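Local coordinates for endoglucanase (Clostridium thermocellum, PDB 2E4T), which hydrolyses internal beta-1,4-glucosidic bonds of cellulose, and probably of xyloglucan, through its family 44 glycoside hydrolase module, the part present in this chain, at residues Val212-Ser215 and Lys216-Lys220; Ala231-Gly234 and Phe235-Tyr238; Leu336-Leu339 and Pro340-Asp344; Val493-Lys496 and Asp497-Phe500; Tyr502-Pro505 and Ala506-Cys510. One frame throughout, in Å; residues are numbered along the deposited sequence.

Interaction 1 (Val212-Ser215 and Lys216-Lys220); sequences VALS and KAVKK
V212 and K216 meet one turn apart on helix 204-221, an outer alpha-helix of the TIM barrel, where contacts run from each residue to the fourth on. Four backbone bonds join the turns: K216 N to V212 O, A217 N to A213 O, V218 N to L214 O and K219 N to S215 O. The last is 2.9 Å long, with 164° at the hydrogen.

Apolar contacts follow the same spacing. In one of its two conformers the extended chain of K216 lies alongside V212 and points the same way, its CE 3.6 Å from V212 CG1; a lysine may suit this partly exposed flank because its methylenes can cover the valine while its amino group reaches on to a weak, long ion pair with E272. L214 and V218 turn inward, L214 CD1 lying 3.9 Å from V218 CG2, and both pack on L109 of strand 104-109. A217 packs against F139.

Polar ends find partners in other parts of the chain. K219 forms a salt bridge with D278 and a hydrogen bond to A225 O, and S215 OG is hydrogen-bonded to L276 O. With chi1 at 180°, S215 holds OG beside its own carbonyl carbon, 3.8 Å from K219 CD.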
loop_
_atom_site.group_PDB
_atom_site.type_symbol
_atom_site.label_atom_id
_atom_site.label_comp_id
_atom_site.label_asym_id
_atom_site.label_seq_id
_atom_site.Cartn_x
_atom_site.Cartn_y
_atom_site.Cartn_z
ATOM N N VAL A 212 4.539 -15.544 13.910
ATOM C CA VAL A 212 5.841 -16.129 14.100
ATOM C C VAL A 212 5.941 -17.468 13.386
ATOM O O VAL A 212 6.929 -17.778 12.701
ATOM C CB VAL A 212 6.171 -16.251 15.598
ATOM C CG1 VAL A 212 7.408 -17.054 15.868
ATOM C CG2 VAL A 212 6.310 -14.852 16.217
ATOM N N ALA A 213 4.928 -18.336 13.614
ATOM C CA ALA A 213 4.966 -19.667 13.034
ATOM C C ALA A 213 4.924 -19.616 11.495
ATOM O O ALA A 213 5.657 -20.373 10.815
ATOM C CB ALA A 213 3.853 -20.521 13.589
ATOM N N LEU A 214 4.070 -18.770 10.927
ATOM C CA LEU A 214 3.989 -18.694 9.471
ATOM C C LEU A 214 5.285 -18.125 8.904
ATOM O O LEU A 214 5.809 -18.627 7.889
ATOM C CB LEU A 214 2.746 -17.900 9.058
ATOM C CG LEU A 214 2.606 -17.670 7.565
ATOM C CD1 LEU A 214 2.632 -18.992 6.776
ATOM C CD2 LEU A 214 1.272 -16.964 7.274
ATOM N N SER A 215 5.816 -17.075 9.518
ATOM C CA SER A 215 7.054 -16.500 9.026
ATOM C C SER A 215 8.183 -17.536 9.006
ATOM O O SER A 215 8.927 -17.686 8.024
ATOM C CB SER A 215 7.455 -15.305 9.878
ATOM O OG SER A 215 8.664 -14.791 9.362
ATOM N N LYS A 216 8.342 -18.289 10.122
ATOM C CA LYS A 216 9.357 -19.348 10.159
ATOM C C LYS A 216 9.164 -20.330 9.026
ATOM O O LYS A 216 10.135 -20.750 8.370
ATOM C CB LYS A 216 9.337 -20.085 11.494
ATOM C CG LYS A 216 9.874 -19.298 12.645
ATOM C CD LYS A 216 9.550 -19.973 13.988
ATOM C CE LYS A 216 10.125 -19.280 15.182
ATOM N NZ LYS A 216 9.670 -19.890 16.465
ATOM N N ALA A 217 7.920 -20.755 8.800
ATOM C CA ALA A 217 7.653 -21.750 7.792
ATOM C C ALA A 217 8.036 -21.253 6.390
ATOM O O ALA A 217 8.610 -21.993 5.576
ATOM C CB ALA A 217 6.149 -22.111 7.827
ATOM N N VAL A 218 7.664 -20.003 6.096
ATOM C CA VAL A 218 7.980 -19.413 4.789
ATOM C C VAL A 218 9.487 -19.286 4.610
ATOM O O VAL A 218 10.023 -19.623 3.545
ATOM C CB VAL A 218 7.305 -18.013 4.660
ATOM C CG1 VAL A 218 7.805 -17.288 3.398
ATOM C CG2 VAL A 218 5.818 -18.146 4.663
ATOM N N LYS A 219 10.171 -18.763 5.636
ATOM C CA LYS A 219 11.612 -18.470 5.495
ATOM C C LYS A 219 12.460 -19.729 5.410
ATOM O O LYS A 219 13.576 -19.650 4.902
ATOM C CB LYS A 219 12.056 -17.516 6.581
ATOM C CG LYS A 219 11.435 -16.126 6.276
ATOM C CD LYS A 219 11.813 -15.092 7.293
ATOM C CE LYS A 219 11.350 -13.733 6.920
ATOM N NZ LYS A 219 12.212 -12.872 6.183
ATOM N N LYS A 220 11.960 -20.886 5.883
ATOM C CA LYS A 220 12.680 -22.134 5.635
ATOM C C LYS A 220 12.676 -22.496 4.152
ATOM O O LYS A 220 13.634 -23.123 3.651
ATOM C CB LYS A 220 12.084 -23.250 6.462
ATOM C CG LYS A 220 12.503 -23.224 7.877
ATOM C CD LYS A 220 12.389 -24.514 8.571
ATOM C CE LYS A 220 11.073 -24.605 9.262
ATOM N NZ LYS A 220 10.990 -25.942 9.978
#

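Interaction 2 (Ala231-Gly234 and Phe235-Tyr238); sequences ALYG and FAAY
L232, the last residue of strand 226-232, lays its side chain against A237 and Y238 in the first turn of helix 235-240. The A237 methyl, a small central bump, fits between L232 on one hand, CB to CB 4.0 Å, and the ring of Y233 on the other, where Y233 CD2 comes within 3.7 Å of A237 CB obliquely. The tyrosine ring gets there because chi1 of 83° sets CG between the backbone N and the carbonyl carbon, turning it back toward A236 and A237. Alanine suits a space shared by two larger groups.

L232 CD1 reaches further, to 3.8 Å from Y238 CA. The Y238 ring passes beside the G234 carbonyl, Y238 CD1 being 3.1 Å from G234 O.

Beyond the ring of Y233, a water donates to its OH and accepts from A236 N; the same OH is hydrogen-bonded to Q242. G234, at the N-cap, accepts from Y238 N at 3.1 Å and weakly from A237 N; its fully extended backbone is one glycine takes up easily. Such a turn, leading from the C-terminal end of a parallel strand into a short helix, belongs to the beta-alpha loops of a TIM barrel.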
loop_
_atom_site.group_PDB
_atom_site.type_symbol
_atom_site.label_atom_id
_atom_site.label_comp_id
_atom_site.label_asym_id
_atom_site.label_seq_id
_atom_site.Cartn_x
_atom_site.Cartn_y
_atom_site.Cartn_z
ATOM N N ALA A 231 -1.259 -6.253 8.419
ATOM C CA ALA A 231 -2.321 -5.904 7.445
ATOM C C ALA A 231 -3.565 -5.401 8.193
ATOM O O ALA A 231 -4.711 -5.762 7.887
ATOM C CB ALA A 231 -2.637 -7.037 6.486
ATOM N N LEU A 232 -3.324 -4.530 9.185
ATOM C CA LEU A 232 -4.406 -4.023 10.039
ATOM C C LEU A 232 -5.351 -3.115 9.278
ATOM O O LEU A 232 -4.913 -2.269 8.445
ATOM C CB LEU A 232 -3.808 -3.277 11.241
ATOM C CG LEU A 232 -2.921 -4.100 12.148
ATOM C CD1 LEU A 232 -2.356 -3.203 13.243
ATOM C CD2 LEU A 232 -3.672 -5.287 12.770
ATOM N N TYR A 233 -6.647 -3.194 9.593
ATOM C CA TYR A 233 -7.618 -2.546 8.741
ATOM C C TYR A 233 -7.635 -1.008 8.887
ATOM O O TYR A 233 -8.058 -0.289 7.955
ATOM C CB TYR A 233 -9.052 -3.078 8.989
ATOM C CG TYR A 233 -9.779 -2.444 10.150
ATOM C CD1 TYR A 233 -10.577 -1.326 9.947
ATOM C CD2 TYR A 233 -9.683 -2.970 11.416
ATOM C CE1 TYR A 233 -11.275 -0.712 11.003
ATOM C CE2 TYR A 233 -10.359 -2.371 12.481
ATOM C CZ TYR A 233 -11.151 -1.264 12.257
ATOM O OH TYR A 233 -11.861 -0.627 13.264
ATOM N N GLY A 234 -7.266 -0.515 10.059
ATOM C CA GLY A 234 -7.443 0.907 10.340
ATOM C C GLY A 234 -7.083 1.175 11.788
ATOM O O GLY A 234 -6.672 0.271 12.534
ATOM N N PHE A 235 -7.240 2.449 12.168
ATOM C CA PHE A 235 -6.638 2.941 13.391
ATOM C C PHE A 235 -7.046 2.142 14.635
ATOM O O PHE A 235 -6.185 1.909 15.501
ATOM C CB PHE A 235 -6.967 4.437 13.570
ATOM C CG PHE A 235 -6.177 5.026 14.679
ATOM C CD1 PHE A 235 -4.918 5.579 14.433
ATOM C CD2 PHE A 235 -6.627 4.947 16.018
ATOM C CE1 PHE A 235 -4.130 6.061 15.466
ATOM C CE2 PHE A 235 -5.804 5.386 17.058
ATOM C CZ PHE A 235 -4.574 5.932 16.748
ATOM N N ALA A 236 -8.319 1.782 14.797
ATOM C CA ALA A 236 -8.673 1.066 16.030
ATOM C C ALA A 236 -7.931 -0.272 16.160
ATOM O O ALA A 236 -7.673 -0.733 17.276
ATOM C CB ALA A 236 -10.184 0.851 16.136
ATOM N N ALA A 237 -7.604 -0.907 15.034
ATOM C CA ALA A 237 -6.759 -2.089 15.087
ATOM C C ALA A 237 -5.304 -1.747 15.434
ATOM O O ALA A 237 -4.640 -2.485 16.172
ATOM C CB ALA A 237 -6.841 -2.888 13.791
ATOM N N TYR A 238 -4.796 -0.623 14.879
ATOM C CA TYR A 238 -3.453 -0.163 15.276
ATOM C C TYR A 238 -3.393 0.026 16.795
ATOM O O TYR A 238 -2.366 -0.245 17.433
ATOM C CB TYR A 238 -3.087 1.207 14.679
ATOM C CG TYR A 238 -3.076 1.399 13.180
ATOM C CD1 TYR A 238 -3.612 0.511 12.246
ATOM C CD2 TYR A 238 -2.577 2.627 12.703
ATOM C CE1 TYR A 238 -3.704 0.855 10.912
ATOM C CE2 TYR A 238 -2.642 2.959 11.365
ATOM C CZ TYR A 238 -3.212 2.100 10.449
ATOM O OH TYR A 238 -3.304 2.499 9.152
HETATM O O HOH W 1 -10.559 2.166 13.036
#

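Interaction 3 (Leu336-Leu339 and Pro340-Asp344); sequences LPIL and PNLLD
At the N-terminus of helix 338-349, P337 occupies the N-cap and its carbonyl meets N341 one turn on. Two donors of N341 grip P337 O. The backbone N341 N lies 3.2 Å from P337 O in the carbonyl plane, closing the first helical turn, while N341 ND2 comes to 2.9 Å from P337 O, nearly straight at 171° but above that plane. The oxygen lies close to the plane of the asparagine amide, so the side chain presents an N-H squarely. A water lies 2.8 Å from L336 O and accepts from N341 ND2; N341 OD1 is taken by R255. These partners fix the rotation of the amide, and asparagine suits the place by offering a donor and an acceptor together.

The helix is one of those packed around the TIM barrel, and proline fits both its N-cap and its first turn, where backbone N-H groups have no helical acceptor. P337, preceded by a cis peptide, sets its ring across that of P340 at about a right angle, P337 CG lying 3.7 Å from P340 CG.

On the flank toward helix 235-240 and W256, I338 CG1 is 4.0 Å from L342 CD1. With CG1 anti to the backbone N (chi1 -168°), the isoleucine directs this branch toward the next turn. L339 points to L355 and I357 of strand 354-360, and its carbonyl receives L343 N at 2.8 Å.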
loop_
_atom_site.group_PDB
_atom_site.type_symbol
_atom_site.label_atom_id
_atom_site.label_comp_id
_atom_site.label_asym_id
_atom_site.label_seq_id
_atom_site.Cartn_x
_atom_site.Cartn_y
_atom_site.Cartn_z
ATOM N N LEU A 336 -0.799 11.226 15.962
ATOM C CA LEU A 336 -0.696 11.955 14.692
ATOM C C LEU A 336 0.524 12.868 14.761
ATOM O O LEU A 336 0.860 13.396 15.835
ATOM C CB LEU A 336 -1.939 12.775 14.442
ATOM C CG LEU A 336 -3.214 11.967 14.330
ATOM C CD1 LEU A 336 -4.410 12.915 14.067
ATOM C CD2 LEU A 336 -3.100 10.878 13.221
ATOM N N PRO A 337 1.201 13.104 13.623
ATOM C CA PRO A 337 0.889 12.579 12.294
ATOM C C PRO A 337 1.215 11.094 12.220
ATOM O O PRO A 337 2.108 10.580 12.928
ATOM C CB PRO A 337 1.782 13.395 11.366
ATOM C CG PRO A 337 2.971 13.814 12.251
ATOM C CD PRO A 337 2.366 14.021 13.617
ATOM N N ILE A 338 0.486 10.338 11.382
ATOM C CA ILE A 338 0.521 8.887 11.528
ATOM C C ILE A 338 1.817 8.263 11.036
ATOM O O ILE A 338 2.310 7.335 11.699
ATOM C CB ILE A 338 -0.747 8.229 10.894
ATOM C CG1 ILE A 338 -0.861 6.755 11.291
ATOM C CG2 ILE A 338 -0.834 8.406 9.404
ATOM C CD1 ILE A 338 -1.089 6.509 12.775
ATOM N N LEU A 339 2.410 8.699 9.912
ATOM C CA LEU A 339 3.615 8.022 9.463
ATOM C C LEU A 339 4.770 8.212 10.468
ATOM O O LEU A 339 5.431 7.220 10.798
ATOM C CB LEU A 339 4.042 8.388 8.043
ATOM C CG LEU A 339 3.003 8.081 6.959
ATOM C CD1 LEU A 339 3.551 8.547 5.601
ATOM C CD2 LEU A 339 2.609 6.598 6.911
ATOM N N PRO A 340 5.033 9.419 10.965
ATOM C CA PRO A 340 6.121 9.534 11.967
ATOM C C PRO A 340 5.836 8.723 13.215
ATOM O O PRO A 340 6.776 8.204 13.831
ATOM C CB PRO A 340 6.174 11.089 12.220
ATOM C CG PRO A 340 5.730 11.670 10.894
ATOM C CD PRO A 340 4.566 10.760 10.504
ATOM N N ASN A 341 4.564 8.609 13.630
ATOM C CA ASN A 341 4.261 7.766 14.796
ATOM C C ASN A 341 4.588 6.287 14.518
ATOM O O ASN A 341 5.163 5.601 15.382
ATOM C CB ASN A 341 2.838 7.977 15.300
ATOM C CG ASN A 341 2.785 9.146 16.248
ATOM O OD1 ASN A 341 2.918 8.953 17.463
ATOM N ND2 ASN A 341 2.648 10.357 15.756
ATOM N N LEU A 342 4.197 5.787 13.335
ATOM C CA LEU A 342 4.516 4.394 12.998
ATOM C C LEU A 342 6.041 4.209 12.924
ATOM O O LEU A 342 6.592 3.205 13.407
ATOM C CB LEU A 342 3.845 4.002 11.680
ATOM C CG LEU A 342 2.320 3.921 11.753
ATOM C CD1 LEU A 342 1.716 3.855 10.342
ATOM C CD2 LEU A 342 1.869 2.690 12.590
ATOM N N LEU A 343 6.724 5.155 12.254
ATOM C CA LEU A 343 8.174 5.034 12.081
ATOM C C LEU A 343 8.915 5.142 13.447
ATOM O O LEU A 343 9.921 4.451 13.652
ATOM C CB LEU A 343 8.685 6.073 11.102
ATOM C CG LEU A 343 8.210 5.833 9.663
ATOM C CD1 LEU A 343 8.423 7.093 8.836
ATOM C CD2 LEU A 343 8.905 4.638 9.020
ATOM N N ASP A 344 8.409 5.996 14.330
ATOM C CA ASP A 344 8.994 6.124 15.684
ATOM C C ASP A 344 8.820 4.834 16.457
ATOM O O ASP A 344 9.712 4.387 17.189
ATOM C CB ASP A 344 8.341 7.289 16.409
ATOM C CG ASP A 344 8.695 7.416 17.895
ATOM O OD1 ASP A 344 9.778 7.901 18.114
ATOM O OD2 ASP A 344 7.914 7.066 18.820
HETATM O O HOH W 2 2.481 12.347 17.931
#

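Interaction 4 (Val493-Lys496 and Asp497-Phe500); sequences VNIK and DNTF
K496 and T499 close a type I' beta turn, a reversal leading into strand 499-504 of the beta-sheet domain. K496 N gives a hydrogen bond of 2.9 Å to T499 O, in the carbonyl plane. In return K496 O accepts twice from T499: from N, which stands well above the carbonyl plane, and from OG1 at 2.7 Å, which lies in it. Threonine suits this corner because chi1 of 73° puts OG1 between its backbone N and carbonyl carbon, turned back onto K496 O, so backbone and side chain bind the same oxygen. D497 and N498 take up the left-handed backbone angles that a type I' turn requires, which asparagine and aspartate tolerate.

On the exposed side a K496 NZ bond to N494 OD1 rests on one lysine conformer and is doubtful. On the inner side I495 and F500 run side by side, I495 CG1 4.1 Å from F500 CD2, while I495 CG2 rests 3.7 Å from N498 CA.

N498 is held by K469 O and Y471 N, beyond the end of strand 459-466. F500 stacks on F463 of that strand, with which it also shares backbone hydrogen bonds, and with I495 it packs on L514 of strand 508-514.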
loop_
_atom_site.group_PDB
_atom_site.type_symbol
_atom_site.label_atom_id
_atom_site.label_comp_id
_atom_site.label_asym_id
_atom_site.label_seq_id
_atom_site.Cartn_x
_atom_site.Cartn_y
_atom_site.Cartn_z
ATOM N N VAL A 493 11.977 28.160 -19.643
ATOM C CA VAL A 493 13.244 28.470 -20.246
ATOM C C VAL A 493 13.992 29.635 -19.639
ATOM O O VAL A 493 15.179 29.795 -19.973
ATOM C CB VAL A 493 13.104 28.745 -21.774
ATOM C CG1 VAL A 493 12.412 27.587 -22.490
ATOM C CG2 VAL A 493 12.391 30.057 -22.011
ATOM N N ASN A 494 13.379 30.465 -18.814
ATOM C CA ASN A 494 14.098 31.636 -18.332
ATOM C C ASN A 494 14.575 31.390 -16.919
ATOM O O ASN A 494 13.983 31.826 -15.926
ATOM C CB ASN A 494 13.262 32.927 -18.465
ATOM C CG ASN A 494 14.217 34.090 -18.555
ATOM O OD1 ASN A 494 15.174 34.147 -17.742
ATOM N ND2 ASN A 494 14.050 34.969 -19.542
ATOM N N ILE A 495 15.661 30.627 -16.832
ATOM C CA ILE A 495 16.253 30.207 -15.574
ATOM C C ILE A 495 17.524 31.035 -15.397
ATOM O O ILE A 495 18.409 31.029 -16.247
ATOM C CB ILE A 495 16.542 28.703 -15.561
ATOM C CG1 ILE A 495 15.232 27.920 -15.908
ATOM C CG2 ILE A 495 17.110 28.324 -14.196
ATOM C CD1 ILE A 495 15.440 26.448 -16.040
ATOM N N LYS A 496 17.541 31.846 -14.336
ATOM C CA LYS A 496 18.667 32.743 -14.056
ATOM C C LYS A 496 19.327 32.289 -12.775
ATOM O O LYS A 496 18.727 32.371 -11.692
ATOM C CB LYS A 496 18.220 34.187 -13.947
ATOM C CG LYS A 496 17.780 34.735 -15.284
ATOM C CD LYS A 496 17.680 36.250 -15.141
ATOM C CE LYS A 496 17.182 36.951 -16.398
ATOM N NZ LYS A 496 15.721 36.702 -16.742
ATOM N N ASP A 497 20.545 31.791 -12.867
ATOM C CA ASP A 497 21.242 31.314 -11.672
ATOM C C ASP A 497 20.353 30.343 -10.882
ATOM O O ASP A 497 20.202 30.508 -9.657
ATOM C CB ASP A 497 21.651 32.514 -10.795
ATOM C CG ASP A 497 22.700 33.415 -11.460
ATOM O OD1 ASP A 497 23.480 32.944 -12.323
ATOM O OD2 ASP A 497 22.746 34.613 -11.112
ATOM N N ASN A 498 19.712 29.412 -11.603
ATOM C CA ASN A 498 18.897 28.360 -10.956
ATOM C C ASN A 498 17.712 28.944 -10.190
ATOM O O ASN A 498 17.227 28.320 -9.233
ATOM C CB ASN A 498 19.802 27.455 -10.100
ATOM C CG ASN A 498 20.453 26.384 -10.923
ATOM O OD1 ASN A 498 20.119 26.129 -12.055
ATOM N ND2 ASN A 498 21.453 25.716 -10.309
ATOM N N THR A 499 17.179 30.064 -10.668
ATOM C CA THR A 499 15.929 30.627 -10.193
ATOM C C THR A 499 15.007 30.799 -11.375
ATOM O O THR A 499 15.445 31.128 -12.493
ATOM C CB THR A 499 16.114 31.971 -9.459
ATOM O OG1 THR A 499 16.417 33.014 -10.422
ATOM C CG2 THR A 499 17.172 31.888 -8.367
ATOM N N PHE A 500 13.710 30.634 -11.143
ATOM C CA PHE A 500 12.700 30.903 -12.160
ATOM C C PHE A 500 11.367 31.111 -11.454
ATOM O O PHE A 500 11.207 30.734 -10.296
ATOM C CB PHE A 500 12.636 29.802 -13.238
ATOM C CG PHE A 500 12.277 28.446 -12.711
ATOM C CD1 PHE A 500 10.935 28.039 -12.639
ATOM C CD2 PHE A 500 13.247 27.556 -12.327
ATOM C CE1 PHE A 500 10.587 26.771 -12.211
ATOM C CE2 PHE A 500 12.909 26.285 -11.873
ATOM C CZ PHE A 500 11.571 25.906 -11.814
#

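Interaction 5 (Tyr502-Pro505 and Ala506-Cys510); sequences YTVP and ALTAC
Strands 502-504 and 508-510 run at 138° with their axes 9.4 Å apart at closest, so V504 and T508 meet through side chains, and no hydrogen bond joins the two segments. V504 CG1 makes the central contact. A chi1 of 179° swings CG1 into the angle between the strands, in the modelled conformers 3.6 Å from T508 CB and 3.9 Å from C510 SG. A beta-branched valine suits a strand residue that must fill such a corner, and the small C510 side chain meets it with its sulfur. In the same conformer the sulfur lies at the edge of the Y502 ring, near its plane, 4.3 Å from Y502 CE2.

At the turn the T508 side chain crosses that of P505 obliquely, T508 OG1 lying 3.8 Å from P505 CB. P505 O is hydrogen-bonded to the side chain of N452 in strand 442-452. Proline, with its restricted backbone, fits where the chain leaves one strand.

L507 points away to I368 and I372 of helix 368-384, bringing the turn against the barrel. L507 and T508 face N452, forming a G1 beta bulge. The wide strand separation is consistent with an arch between the layers of a beta-sandwich-like domain.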
loop_
_atom_site.group_PDB
_atom_site.type_symbol
_atom_site.label_atom_id
_atom_site.label_comp_id
_atom_site.label_asym_id
_atom_site.label_seq_id
_atom_site.Cartn_x
_atom_site.Cartn_y
_atom_site.Cartn_z
ATOM N N TYR A 502 7.149 30.360 -12.039
ATOM C CA TYR A 502 6.261 29.552 -12.820
ATOM C C TYR A 502 4.881 29.632 -12.175
ATOM O O TYR A 502 4.703 29.261 -11.013
ATOM C CB TYR A 502 6.752 28.100 -12.832
ATOM C CG TYR A 502 5.985 27.193 -13.788
ATOM C CD1 TYR A 502 5.906 27.494 -15.157
ATOM C CD2 TYR A 502 5.402 26.007 -13.349
ATOM C CE1 TYR A 502 5.273 26.654 -16.053
ATOM C CE2 TYR A 502 4.781 25.158 -14.248
ATOM C CZ TYR A 502 4.678 25.481 -15.580
ATOM O OH TYR A 502 4.042 24.620 -16.451
ATOM N N THR A 503 3.908 30.170 -12.909
ATOM C CA THR A 503 2.544 30.274 -12.434
ATOM C C THR A 503 1.736 29.113 -12.998
ATOM O O THR A 503 1.767 28.829 -14.202
ATOM C CB THR A 503 1.930 31.615 -12.864
ATOM O OG1 THR A 503 2.683 32.654 -12.211
ATOM C CG2 THR A 503 0.453 31.684 -12.489
ATOM N N VAL A 504 1.015 28.450 -12.078
ATOM C CA VAL A 504 0.294 27.246 -12.365
ATOM C C VAL A 504 -1.210 27.535 -12.135
ATOM O O VAL A 504 -1.572 28.130 -11.113
ATOM C CB VAL A 504 0.766 26.103 -11.320
ATOM C CG1 VAL A 504 0.033 24.791 -11.521
ATOM C CG2 VAL A 504 2.277 25.867 -11.427
ATOM N N PRO A 505 -2.092 27.118 -13.060
ATOM C CA PRO A 505 -3.536 27.290 -12.805
ATOM C C PRO A 505 -4.001 26.555 -11.547
ATOM O O PRO A 505 -3.331 25.651 -11.014
ATOM C CB PRO A 505 -4.195 26.701 -14.048
ATOM C CG PRO A 505 -3.099 26.807 -15.112
ATOM C CD PRO A 505 -1.844 26.510 -14.370
ATOM N N ALA A 506 -5.178 26.963 -11.065
ATOM C CA ALA A 506 -5.847 26.290 -9.982
ATOM C C ALA A 506 -5.894 24.767 -10.278
ATOM O O ALA A 506 -6.040 24.330 -11.418
ATOM C CB ALA A 506 -7.279 26.803 -9.867
ATOM N N LEU A 507 -5.815 23.985 -9.182
ATOM C CA LEU A 507 -6.059 22.540 -9.208
ATOM C C LEU A 507 -5.346 21.874 -10.403
ATOM O O LEU A 507 -5.941 21.251 -11.272
ATOM C CB LEU A 507 -7.554 22.203 -9.234
ATOM C CG LEU A 507 -8.306 22.738 -7.996
ATOM C CD1 LEU A 507 -9.811 22.373 -8.123
ATOM C CD2 LEU A 507 -7.718 22.251 -6.675
ATOM N N THR A 508 -4.008 21.975 -10.361
ATOM C CA THR A 508 -3.158 21.372 -11.382
ATOM C C THR A 508 -2.016 20.618 -10.701
ATOM O O THR A 508 -1.489 21.086 -9.678
ATOM C CB THR A 508 -2.594 22.483 -12.285
ATOM O OG1 THR A 508 -3.700 23.063 -12.976
ATOM C CG2 THR A 508 -1.632 21.973 -13.409
ATOM N N ALA A 509 -1.632 19.509 -11.300
ATOM C CA ALA A 509 -0.510 18.712 -10.866
ATOM C C ALA A 509 0.507 18.654 -11.980
ATOM O O ALA A 509 0.178 18.245 -13.096
ATOM C CB ALA A 509 -0.958 17.281 -10.520
ATOM N N CYS A 510 1.760 19.048 -11.693
ATOM C CA CYS A 510 2.794 19.084 -12.688
ATOM C C CYS A 510 4.022 18.270 -12.268
ATOM O O CYS A 510 4.309 18.101 -11.086
ATOM C CB CYS A 510 3.400 20.575 -12.736
ATOM S SG CYS A 510 2.234 21.891 -13.035
#

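Along the chain the five contacts come strictly in series. Interactions 1 to 3 belong to the TIM barrel and interactions 4 and 5 to the beta domain beside it. Helix 204-221 of interaction 1 precedes strand 226-232 of interaction 2, yet their centres lie 23 Å apart, consistent with the strand running along the barrel wall to its other end. Interactions 2 and 3 have centres about 14 Å apart and touch: I338 CD1 lies 4.1 Å from both F235 CE1 and Y238 CE2, joining two helices. Interactions 4 and 5 share strand 499-504, with centres 18 Å apart. The centres of interactions 1 and 4 are about 55 Å apart, so the set spans both domains of the enzyme.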